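Local coordinates for protein Dok-7 (Mus musculus, PDB 3ML4) that dimerises as a cytoplasmic adaptor, binding the receptor tyrosine kinase MuSK and phosphoinositides, and activates MuSK in the formation of the neuromuscular synapse, at residues A83-L87 / P150-Q155; E114-V120 / A133-N139; L10-V15 / W104-I108; L158-Y164 / F200-R205. All blocks are in the same frame, centred on the assembly; numbering follows the deposited sequence.

Contact 1: A83-L87 / P150-Q155; sequences AIICL and PTVMGQ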
# COMPACT_ATOMS: atom_id res chain seq x y z
N ALA B 83 12.90 8.17 -15.13
CA ALA B 83 12.08 9.18 -14.50
C ALA B 83 11.14 8.51 -13.51
O ALA B 83 10.40 7.59 -13.87
CB ALA B 83 11.30 9.95 -15.55
N ILE B 84 11.20 8.96 -12.26
CA ILE B 84 10.16 8.68 -11.28
C ILE B 84 9.24 9.88 -11.32
O ILE B 84 9.59 10.98 -10.87
CB ILE B 84 10.74 8.43 -9.86
CG1 ILE B 84 11.45 7.08 -9.82
CG2 ILE B 84 9.64 8.46 -8.79
CD1 ILE B 84 12.50 6.96 -8.74
N ILE B 85 8.06 9.68 -11.90
CA ILE B 85 7.09 10.74 -12.09
C ILE B 85 6.19 10.86 -10.87
O ILE B 85 5.62 9.87 -10.41
CB ILE B 85 6.24 10.52 -13.36
CG1 ILE B 85 7.14 10.29 -14.57
CG2 ILE B 85 5.29 11.72 -13.59
CD1 ILE B 85 6.49 9.52 -15.68
N CYS B 86 6.08 12.07 -10.34
CA CYS B 86 5.26 12.34 -9.18
C CYS B 86 4.29 13.47 -9.48
O CYS B 86 4.51 14.26 -10.41
CB CYS B 86 6.15 12.70 -7.99
SG CYS B 86 7.40 11.46 -7.61
N LEU B 87 3.22 13.56 -8.69
CA LEU B 87 2.27 14.66 -8.83
C LEU B 87 2.96 16.02 -8.73
O LEU B 87 2.67 16.93 -9.50
CB LEU B 87 1.13 14.55 -7.81
CG LEU B 87 0.19 13.35 -8.01
CD1 LEU B 87 -0.68 13.12 -6.78
CD2 LEU B 87 -0.67 13.53 -9.27
N PRO B 150 9.30 14.77 -17.31
CA PRO B 150 7.84 14.60 -17.37
C PRO B 150 7.08 15.38 -16.30
O PRO B 150 7.47 15.37 -15.13
CB PRO B 150 7.66 13.09 -17.17
CG PRO B 150 8.94 12.50 -17.59
CD PRO B 150 10.00 13.48 -17.20
N THR B 151 6.02 16.06 -16.73
CA THR B 151 5.11 16.74 -15.81
C THR B 151 3.69 16.21 -16.01
O THR B 151 3.30 15.86 -17.12
CB THR B 151 5.11 18.28 -15.99
OG1 THR B 151 4.77 18.60 -17.34
CG2 THR B 151 6.48 18.86 -15.67
N VAL B 152 2.93 16.16 -14.92
CA VAL B 152 1.56 15.63 -14.93
C VAL B 152 0.60 16.68 -15.47
O VAL B 152 0.49 17.78 -14.91
CB VAL B 152 1.14 15.16 -13.51
CG1 VAL B 152 -0.36 14.86 -13.43
CG2 VAL B 152 1.95 13.94 -13.10
N MSE B 153 -0.11 16.33 -16.54
CA MSE B 153 -1.04 17.24 -17.21
C MSE B 153 -2.51 16.83 -17.06
O MSE B 153 -3.41 17.57 -17.48
CB MSE B 153 -0.70 17.34 -18.70
CG MSE B 153 -0.56 16.00 -19.39
SE MSE B 153 -1.03 16.07 -21.28
CE MSE B 153 -0.31 14.34 -21.79
N GLY B 154 -2.75 15.66 -16.48
CA GLY B 154 -4.10 15.15 -16.27
C GLY B 154 -4.07 14.00 -15.30
O GLY B 154 -3.20 13.13 -15.40
N GLN B 155 -5.00 14.00 -14.34
CA GLN B 155 -5.05 12.97 -13.30
C GLN B 155 -6.48 12.58 -12.90
O GLN B 155 -7.34 13.44 -12.73
CB GLN B 155 -4.26 13.40 -12.06
CG GLN B 155 -4.76 14.68 -11.40
CD GLN B 155 -3.99 15.04 -10.14
OE1 GLN B 155 -3.35 16.09 -10.07
NE2 GLN B 155 -4.03 14.16 -9.15
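The end-to-end directions of 83-87 and 150-155 lie 35° apart, yet the two are not neighbours in a sheet. The nearest CA pairs, I85 with P150 at 6.6 Å and L87 with V152 at 6.2 Å, are wider than strand pairing allows, and no hydrogen bond crosses between the segments. What holds them is van der Waals packing, mostly between side chains, that buries 301 Å². A83 and I85 point their CA-to-CB bonds toward P150: A83 CB lies 4.0 Å from P150 CG, and I85 CG1 lies 3.9 Å from P150 CB. The intervening I84 points away, as strand alternation requires. This is a seam between two domains. Strand 81-86 belongs to the sheet of the PH domain, where A83 and I85 bond through their backbones to strand 59-71, whereas strand 151-157 is an outermost strand of the PTB sheet within this chain and packs beside strand 141-146. V152 fills the middle of the seam. V152 CG2 sits 4.0 Å from I85 CG2. The backbone oxygen C86 O is 3.7 Å from V152 CG2, while V152 CG1 is 4.4 Å from L87 CD2. At the more exposed end, L87 starts sideways but its tip turns in, so that L87 CD2 comes within 3.4 Å of Q155 NE2. M92 of the PH domain touches both A83 and P150.

Contact 2: E114-V120 / A133-N139; sequences EVHRFHV and ATLHLCN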
# COMPACT_ATOMS: atom_id res chain seq x y z
N GLU B 114 0.80 -2.22 -9.39
CA GLU B 114 0.42 -2.21 -10.80
C GLU B 114 0.74 -0.85 -11.41
O GLU B 114 -0.02 0.12 -11.25
CB GLU B 114 -1.06 -2.58 -10.98
CG GLU B 114 -1.40 -4.02 -10.58
CD GLU B 114 -0.76 -5.08 -11.48
OE1 GLU B 114 -0.50 -4.81 -12.68
OE2 GLU B 114 -0.51 -6.20 -10.98
N VAL B 115 1.88 -0.79 -12.09
CA VAL B 115 2.37 0.44 -12.71
C VAL B 115 2.80 0.18 -14.15
O VAL B 115 3.79 -0.51 -14.42
CB VAL B 115 3.44 1.19 -11.83
CG1 VAL B 115 4.18 0.24 -10.92
CG2 VAL B 115 4.41 2.03 -12.68
N HIS B 116 2.02 0.76 -15.06
CA HIS B 116 2.10 0.50 -16.49
C HIS B 116 2.13 1.82 -17.24
O HIS B 116 1.63 2.84 -16.74
CB HIS B 116 0.87 -0.29 -16.95
CG HIS B 116 0.69 -1.60 -16.24
ND1 HIS B 116 0.86 -2.82 -16.87
CD2 HIS B 116 0.34 -1.89 -14.96
CE1 HIS B 116 0.63 -3.79 -16.01
NE2 HIS B 116 0.32 -3.25 -14.85
N ARG B 117 2.71 1.82 -18.44
CA ARG B 117 2.75 3.03 -19.24
C ARG B 117 2.53 2.70 -20.71
O ARG B 117 3.00 1.67 -21.20
CB ARG B 117 4.08 3.77 -19.03
CG ARG B 117 5.18 3.39 -20.00
CD ARG B 117 6.50 4.01 -19.65
NE ARG B 117 7.40 3.00 -19.09
CZ ARG B 117 8.14 2.19 -19.83
NH1 ARG B 117 8.11 2.28 -21.16
NH2 ARG B 117 8.92 1.28 -19.24
N PHE B 118 1.81 3.58 -21.40
CA PHE B 118 1.54 3.42 -22.83
C PHE B 118 1.78 4.74 -23.55
O PHE B 118 1.21 5.77 -23.18
CB PHE B 118 0.09 2.99 -23.05
CG PHE B 118 -0.32 1.76 -22.28
CD1 PHE B 118 -0.34 0.52 -22.90
CD2 PHE B 118 -0.71 1.86 -20.95
CE1 PHE B 118 -0.73 -0.62 -22.19
CE2 PHE B 118 -1.10 0.73 -20.24
CZ PHE B 118 -1.11 -0.51 -20.87
N HIS B 119 2.64 4.70 -24.58
CA HIS B 119 2.86 5.86 -25.44
C HIS B 119 1.60 6.15 -26.26
O HIS B 119 1.16 5.31 -27.05
CB HIS B 119 4.05 5.63 -26.38
CG HIS B 119 5.38 5.62 -25.69
ND1 HIS B 119 6.31 4.61 -25.86
CD2 HIS B 119 5.93 6.49 -24.80
CE1 HIS B 119 7.38 4.87 -25.13
NE2 HIS B 119 7.18 6.00 -24.47
N VAL B 120 1.03 7.33 -26.06
CA VAL B 120 -0.21 7.74 -26.72
C VAL B 120 -0.13 9.13 -27.36
O VAL B 120 0.81 9.90 -27.09
CB VAL B 120 -1.44 7.70 -25.75
CG1 VAL B 120 -1.60 6.32 -25.10
CG2 VAL B 120 -1.33 8.81 -24.69
N ALA B 133 2.24 11.85 -25.79
CA ALA B 133 2.23 11.83 -24.34
C ALA B 133 2.32 10.39 -23.90
O ALA B 133 2.24 9.48 -24.72
CB ALA B 133 0.96 12.45 -23.81
N THR B 134 2.49 10.17 -22.60
CA THR B 134 2.50 8.81 -22.09
C THR B 134 1.45 8.65 -20.99
O THR B 134 1.41 9.42 -20.04
CB THR B 134 3.92 8.38 -21.63
OG1 THR B 134 3.83 7.17 -20.86
CG2 THR B 134 4.57 9.45 -20.79
N LEU B 135 0.58 7.66 -21.16
CA LEU B 135 -0.46 7.38 -20.16
C LEU B 135 0.08 6.43 -19.10
O LEU B 135 0.58 5.36 -19.42
CB LEU B 135 -1.71 6.79 -20.81
CG LEU B 135 -2.90 6.55 -19.87
CD1 LEU B 135 -3.63 7.85 -19.53
CD2 LEU B 135 -3.87 5.54 -20.46
N HIS B 136 -0.04 6.83 -17.83
CA HIS B 136 0.41 5.99 -16.72
C HIS B 136 -0.73 5.53 -15.82
O HIS B 136 -1.54 6.33 -15.37
CB HIS B 136 1.45 6.73 -15.86
CG HIS B 136 2.71 7.07 -16.59
ND1 HIS B 136 3.83 6.28 -16.54
CD2 HIS B 136 3.02 8.11 -17.39
CE1 HIS B 136 4.78 6.82 -17.27
NE2 HIS B 136 4.32 7.94 -17.80
N LEU B 137 -0.78 4.23 -15.57
CA LEU B 137 -1.66 3.70 -14.54
C LEU B 137 -0.79 3.36 -13.34
O LEU B 137 0.12 2.54 -13.44
CB LEU B 137 -2.43 2.49 -15.04
CG LEU B 137 -3.45 1.87 -14.07
CD1 LEU B 137 -4.76 1.56 -14.78
CD2 LEU B 137 -2.88 0.62 -13.43
N CYS B 138 -1.06 4.03 -12.22
CA CYS B 138 -0.36 3.75 -10.97
C CYS B 138 -1.35 3.32 -9.88
O CYS B 138 -1.86 4.15 -9.12
CB CYS B 138 0.44 4.96 -10.50
SG CYS B 138 1.63 4.59 -9.20
N ASN B 139 -1.61 2.01 -9.83
CA ASN B 139 -2.59 1.41 -8.93
C ASN B 139 -3.99 2.04 -9.02
O ASN B 139 -4.77 1.69 -9.90
CB ASN B 139 -2.07 1.38 -7.47
CG ASN B 139 -0.74 0.66 -7.34
OD1 ASN B 139 -0.63 -0.54 -7.59
ND2 ASN B 139 0.28 1.39 -6.92
O HOH W 1 4.40 3.85 -15.53
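This is a ladder between adjacent antiparallel strands, the hairpin formed by 115-122 and 133-138 inside the PTB sheet. The strand axes approach to 4.5 Å with their N-to-C directions 153° apart. Three hydrogen-bonded pairs set the register, each bonded in both directions: H116 N to L137 O is 3.1 Å and L137 N to H116 O 3.0 Å, and F118 with L135 and V120 with A133 repeat the pattern. CA-H...O contacts fill the gaps, for example R117 CA to L135 O at 3.2 Å. Beyond the strands, N139 N bonds E114 O at 2.8 Å, and the side chain takes over the return bond, E114 N to N139 OD1 at 2.8 Å.

H116, F118, V120, A133, L135 and L137 lie on the face turned toward helix 193-203, where L199 and F200 touch L137. On the other face R117 and H119 meet E70 of the PH domain, and a water bridges the strands, 2.7 Å from H136 ND1 and, through a weak bond, 3.2 Å from H116 O. E114 OE1 accepts a 2.8 Å bond from H116 NE2, while E114 OE2 bonds S208. The helix side is thus mainly apolar toward V120 and A133, with the H116-E114-S208 hydrogen bonds at its other end, whereas the face toward the PH domain mixes R117, H119, T134 and H136 with V115 and C138.

Contact 3: L10-V15 / W104-I108; sequences LVEGQV and WDTRI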
# COMPACT_ATOMS: atom_id res chain seq x y z
N LEU B 10 15.29 -2.59 -2.53
CA LEU B 10 14.73 -3.27 -3.71
C LEU B 10 15.73 -3.19 -4.87
O LEU B 10 15.88 -4.14 -5.62
CB LEU B 10 13.32 -2.79 -4.09
CG LEU B 10 12.97 -1.40 -4.60
CD1 LEU B 10 13.25 -1.27 -6.08
CD2 LEU B 10 11.51 -1.13 -4.35
N VAL B 11 16.41 -2.04 -4.98
CA VAL B 11 17.59 -1.90 -5.85
C VAL B 11 18.60 -0.94 -5.24
O VAL B 11 18.24 0.00 -4.54
CB VAL B 11 17.28 -1.37 -7.29
CG1 VAL B 11 16.84 -2.50 -8.20
CG2 VAL B 11 16.29 -0.19 -7.27
N GLU B 12 19.86 -1.21 -5.53
CA GLU B 12 20.95 -0.31 -5.18
C GLU B 12 22.05 -0.41 -6.21
O GLU B 12 22.24 -1.45 -6.83
CB GLU B 12 21.48 -0.60 -3.77
CG GLU B 12 21.83 -2.07 -3.51
CD GLU B 12 22.57 -2.27 -2.20
OE1 GLU B 12 23.35 -1.38 -1.81
OE2 GLU B 12 22.37 -3.32 -1.57
N GLY B 13 22.78 0.69 -6.40
CA GLY B 13 23.86 0.74 -7.37
C GLY B 13 24.37 2.15 -7.59
O GLY B 13 23.94 3.08 -6.91
N GLN B 14 25.28 2.29 -8.54
CA GLN B 14 25.85 3.61 -8.83
C GLN B 14 24.96 4.34 -9.82
O GLN B 14 24.61 3.81 -10.89
CB GLN B 14 27.30 3.49 -9.33
CG GLN B 14 28.17 4.72 -9.02
CD GLN B 14 28.46 4.91 -7.52
OE1 GLN B 14 28.19 4.03 -6.70
NE2 GLN B 14 29.01 6.07 -7.17
N VAL B 15 24.56 5.55 -9.44
CA VAL B 15 23.57 6.33 -10.18
C VAL B 15 23.98 7.79 -10.11
O VAL B 15 24.54 8.24 -9.11
CB VAL B 15 22.15 6.19 -9.57
CG1 VAL B 15 21.10 6.88 -10.43
CG2 VAL B 15 21.77 4.73 -9.37
N TRP B 104 16.41 -1.58 -13.28
CA TRP B 104 15.79 -0.69 -12.30
C TRP B 104 14.31 -0.43 -12.60
O TRP B 104 13.46 -0.52 -11.71
CB TRP B 104 16.59 0.62 -12.18
CG TRP B 104 17.77 0.52 -11.26
CD1 TRP B 104 18.78 -0.40 -11.32
CD2 TRP B 104 18.08 1.38 -10.15
NE1 TRP B 104 19.69 -0.18 -10.31
CE2 TRP B 104 19.28 0.91 -9.58
CE3 TRP B 104 17.45 2.49 -9.58
CZ2 TRP B 104 19.88 1.51 -8.46
CZ3 TRP B 104 18.05 3.09 -8.46
CH2 TRP B 104 19.24 2.60 -7.92
N ASP B 105 14.00 -0.13 -13.86
CA ASP B 105 12.61 0.09 -14.29
C ASP B 105 11.72 -1.13 -14.02
O ASP B 105 10.61 -0.98 -13.50
CB ASP B 105 12.54 0.47 -15.77
CG ASP B 105 11.12 0.73 -16.23
OD1 ASP B 105 10.65 1.88 -16.11
OD2 ASP B 105 10.48 -0.22 -16.72
N THR B 106 12.21 -2.31 -14.39
CA THR B 106 11.46 -3.56 -14.22
C THR B 106 11.26 -3.91 -12.74
O THR B 106 10.17 -4.32 -12.34
CB THR B 106 12.14 -4.74 -14.96
OG1 THR B 106 12.47 -4.34 -16.30
CG2 THR B 106 11.22 -5.96 -15.02
N ARG B 107 12.31 -3.75 -11.94
CA ARG B 107 12.27 -4.08 -10.52
C ARG B 107 11.35 -3.11 -9.75
O ARG B 107 10.49 -3.55 -8.98
CB ARG B 107 13.69 -4.11 -9.92
CG ARG B 107 13.82 -4.65 -8.48
CD ARG B 107 13.64 -6.17 -8.38
NE ARG B 107 12.26 -6.50 -8.03
CZ ARG B 107 11.82 -6.75 -6.79
NH1 ARG B 107 12.67 -6.74 -5.77
NH2 ARG B 107 10.54 -7.02 -6.59
N ILE B 108 11.53 -1.81 -9.98
CA ILE B 108 10.70 -0.78 -9.34
C ILE B 108 9.22 -0.90 -9.70
O ILE B 108 8.36 -0.79 -8.82
CB ILE B 108 11.22 0.65 -9.63
CG1 ILE B 108 12.65 0.83 -9.08
CG2 ILE B 108 10.29 1.70 -9.03
CD1 ILE B 108 13.36 2.10 -9.54
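Helix 98-112 is the C-terminal helix of the PH fold, packed across one open end of the β-sandwich, and here it meets the first strand, 11-17. The short axes approach to 9.9 Å with their directions 160° apart; the contact buries 385 Å² without a cross-segment hydrogen bond. W104 contributes the largest share. Its CA-to-CB bond points sideways, but the indole swings in over the strand, with V11 CG2 3.7 Å from the centroid of its six-membered ring and only 10° off the normal, a CH-pi contact. The ring edge approaches the backbone, where G13 N lies 3.7 Å from W104 CZ2. Farther along the strand, V15 CG2 reaches W104 CH2 at 3.6 Å. D105 turns from the strand, to a salt bridge with R109. Three residues after W104, R107 uses its aliphatic part: R107 CG is 3.7 Å from V11 CG1 and 3.6 Å from L10 O. Both V11 and L10 can face this part of the helix because they form a classic β bulge opposite L30 on strand 24-31. I108, whose N bonds W104 O at 2.9 Å within the helix and whose CA-to-CB bond is sideways to the strand, touches L30 and L40 and also L10 and V11. I108 CG1 packs 3.7 Å from L10 CD1 and 4.2 Å from V11 CG2.

Contact 4: L158-Y164 / F200-R205; sequences LSDLRRY and FDCIVR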
# COMPACT_ATOMS: atom_id res chain seq x y z
N LEU B 158 -9.12 6.03 -10.86
CA LEU B 158 -9.83 5.04 -11.67
C LEU B 158 -11.29 4.81 -11.24
O LEU B 158 -12.15 4.57 -12.07
CB LEU B 158 -9.07 3.71 -11.71
CG LEU B 158 -8.52 3.33 -13.09
CD1 LEU B 158 -7.32 4.18 -13.48
CD2 LEU B 158 -8.17 1.86 -13.13
N SER B 159 -11.54 4.92 -9.93
CA SER B 159 -12.88 4.71 -9.38
C SER B 159 -13.87 5.84 -9.72
O SER B 159 -15.07 5.74 -9.45
CB SER B 159 -12.80 4.50 -7.85
OG SER B 159 -12.21 5.62 -7.21
N ASP B 160 -13.36 6.91 -10.34
CA ASP B 160 -14.18 8.06 -10.70
C ASP B 160 -14.47 8.12 -12.21
O ASP B 160 -15.09 9.06 -12.69
CB ASP B 160 -13.51 9.34 -10.22
CG ASP B 160 -13.39 9.41 -8.71
OD1 ASP B 160 -14.10 8.66 -8.01
OD2 ASP B 160 -12.59 10.23 -8.21
N LEU B 161 -14.01 7.10 -12.93
CA LEU B 161 -14.30 6.97 -14.36
C LEU B 161 -15.64 6.28 -14.59
O LEU B 161 -15.88 5.20 -14.05
CB LEU B 161 -13.19 6.15 -15.03
CG LEU B 161 -12.01 6.82 -15.74
CD1 LEU B 161 -11.62 8.18 -15.15
CD2 LEU B 161 -10.84 5.86 -15.73
N ARG B 162 -16.52 6.91 -15.37
CA ARG B 162 -17.83 6.33 -15.70
C ARG B 162 -17.66 5.17 -16.66
O ARG B 162 -18.18 4.08 -16.44
CB ARG B 162 -18.75 7.35 -16.36
CG ARG B 162 -18.98 8.64 -15.60
CD ARG B 162 -20.34 9.24 -15.95
NE ARG B 162 -20.45 10.64 -15.53
CZ ARG B 162 -21.59 11.29 -15.34
NH1 ARG B 162 -22.75 10.67 -15.52
NH2 ARG B 162 -21.58 12.56 -14.96
N ARG B 163 -16.93 5.44 -17.74
CA ARG B 163 -16.85 4.55 -18.89
C ARG B 163 -15.45 4.60 -19.47
O ARG B 163 -14.71 5.56 -19.24
CB ARG B 163 -17.87 4.99 -19.95
CG ARG B 163 -19.25 4.38 -19.81
CD ARG B 163 -20.37 5.43 -19.77
NE ARG B 163 -20.26 6.43 -20.83
CZ ARG B 163 -21.10 6.54 -21.86
NH1 ARG B 163 -22.14 5.72 -21.97
NH2 ARG B 163 -20.91 7.49 -22.78
N TYR B 164 -15.11 3.57 -20.22
CA TYR B 164 -13.86 3.51 -20.97
C TYR B 164 -13.95 2.35 -21.95
O TYR B 164 -14.76 1.44 -21.76
CB TYR B 164 -12.65 3.34 -20.04
CG TYR B 164 -12.71 2.09 -19.19
CD1 TYR B 164 -12.37 0.85 -19.72
CD2 TYR B 164 -13.11 2.16 -17.85
CE1 TYR B 164 -12.45 -0.29 -18.95
CE2 TYR B 164 -13.17 1.01 -17.07
CZ TYR B 164 -12.84 -0.21 -17.62
OH TYR B 164 -12.90 -1.35 -16.85
N PHE B 200 -7.64 -1.96 -17.40
CA PHE B 200 -8.72 -1.24 -16.73
C PHE B 200 -9.77 -2.19 -16.15
O PHE B 200 -10.15 -2.07 -14.99
CB PHE B 200 -9.36 -0.24 -17.69
CG PHE B 200 -8.68 1.11 -17.73
CD1 PHE B 200 -7.29 1.23 -17.71
CD2 PHE B 200 -9.45 2.27 -17.83
CE1 PHE B 200 -6.67 2.48 -17.76
CE2 PHE B 200 -8.84 3.52 -17.88
CZ PHE B 200 -7.45 3.63 -17.84
N ASP B 201 -10.22 -3.14 -16.97
CA ASP B 201 -11.21 -4.14 -16.55
C ASP B 201 -10.76 -4.93 -15.33
O ASP B 201 -11.55 -5.24 -14.44
CB ASP B 201 -11.50 -5.11 -17.70
CG ASP B 201 -12.30 -4.47 -18.83
OD1 ASP B 201 -12.93 -3.41 -18.62
OD2 ASP B 201 -12.28 -5.04 -19.94
N CYS B 202 -9.47 -5.28 -15.32
CA CYS B 202 -8.91 -6.07 -14.25
C CYS B 202 -8.82 -5.27 -12.95
O CYS B 202 -9.33 -5.72 -11.92
CB CYS B 202 -7.54 -6.61 -14.65
SG CYS B 202 -7.63 -7.97 -15.85
N ILE B 203 -8.20 -4.09 -13.00
CA ILE B 203 -7.96 -3.29 -11.79
C ILE B 203 -9.26 -2.91 -11.06
O ILE B 203 -9.37 -3.11 -9.84
CB ILE B 203 -7.04 -2.05 -12.05
CG1 ILE B 203 -5.56 -2.41 -11.94
CG2 ILE B 203 -7.27 -0.96 -11.01
CD1 ILE B 203 -5.01 -3.36 -12.99
N VAL B 204 -10.23 -2.39 -11.80
CA VAL B 204 -11.50 -1.93 -11.20
C VAL B 204 -12.30 -3.08 -10.58
O VAL B 204 -13.21 -2.85 -9.79
CB VAL B 204 -12.38 -1.11 -12.19
CG1 VAL B 204 -11.60 0.09 -12.73
CG2 VAL B 204 -12.92 -1.98 -13.33
N ARG B 205 -11.94 -4.31 -10.93
CA ARG B 205 -12.54 -5.50 -10.34
C ARG B 205 -11.60 -6.18 -9.33
O ARG B 205 -11.90 -7.26 -8.83
CB ARG B 205 -12.97 -6.48 -11.43
CG ARG B 205 -14.10 -5.96 -12.28
CD ARG B 205 -14.36 -6.81 -13.51
NE ARG B 205 -15.58 -6.35 -14.16
CZ ARG B 205 -15.64 -5.37 -15.06
NH1 ARG B 205 -14.53 -4.75 -15.45
NH2 ARG B 205 -16.81 -5.02 -15.57
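The ring of Y164 lies against F200, its face receiving the F200 edge in a T-shaped pair with centroids 5.0 Å apart and planes at 75°. F200 CB also sits over that face, 3.7 Å from the Y164 ring centroid in a CH-pi contact, and is 3.3 Å from Y164 CE1. The phenol reaches onward to the helix: Y164 OH donates a 2.7 Å hydrogen bond to D201 OD1. R205 NH1 stands 3.8 Å from the same D201 OD1, a long salt bridge, and bonds D201 O at 3.2 Å. Beyond the aromatic pair, L161 CD2 touches F200 CE2 at 3.8 Å, and L158, from the 3-10 segment 158-160, packs its CD2 3.6 Å from I203 CG2 and 3.9 Å from V204 CG1. In all, 384 Å² is buried. The bound MuSK peptide explains the setting, for R163 and Y164 pair with it as an antiparallel strand, while L161 O and D201 OD1 each hydrogen-bond a polar side chain of the peptide. This is the peptide groove of a PTB domain of the IRS-1 type, in which the ligand adds a strand to the sheet alongside the C-terminal helix.

Overall arrangement
Contacts 2 and 4 are buried within the PTB domain; both reach its sheet, and the helix of contact 4 covers one face of contact 2, with L137 CD1 3.7 Å from F200 CE1. Contact 3 is the corresponding strand-helix packing of the PH domain, its centre about 30 Å from that of contact 4. Contact 1, partly exposed and made by van der Waals packing without hydrogen bonds, crosses between the domains and touches contact 2 where I85 CD1 lies 3.4 Å from H136 NE2. A second, polar crossing joins contacts 2 and 3, R117 NH2 to D105 OD2 at 3.3 Å, a weak ion pair. Backbone ladder bonding across the segments belongs to contact 2 alone.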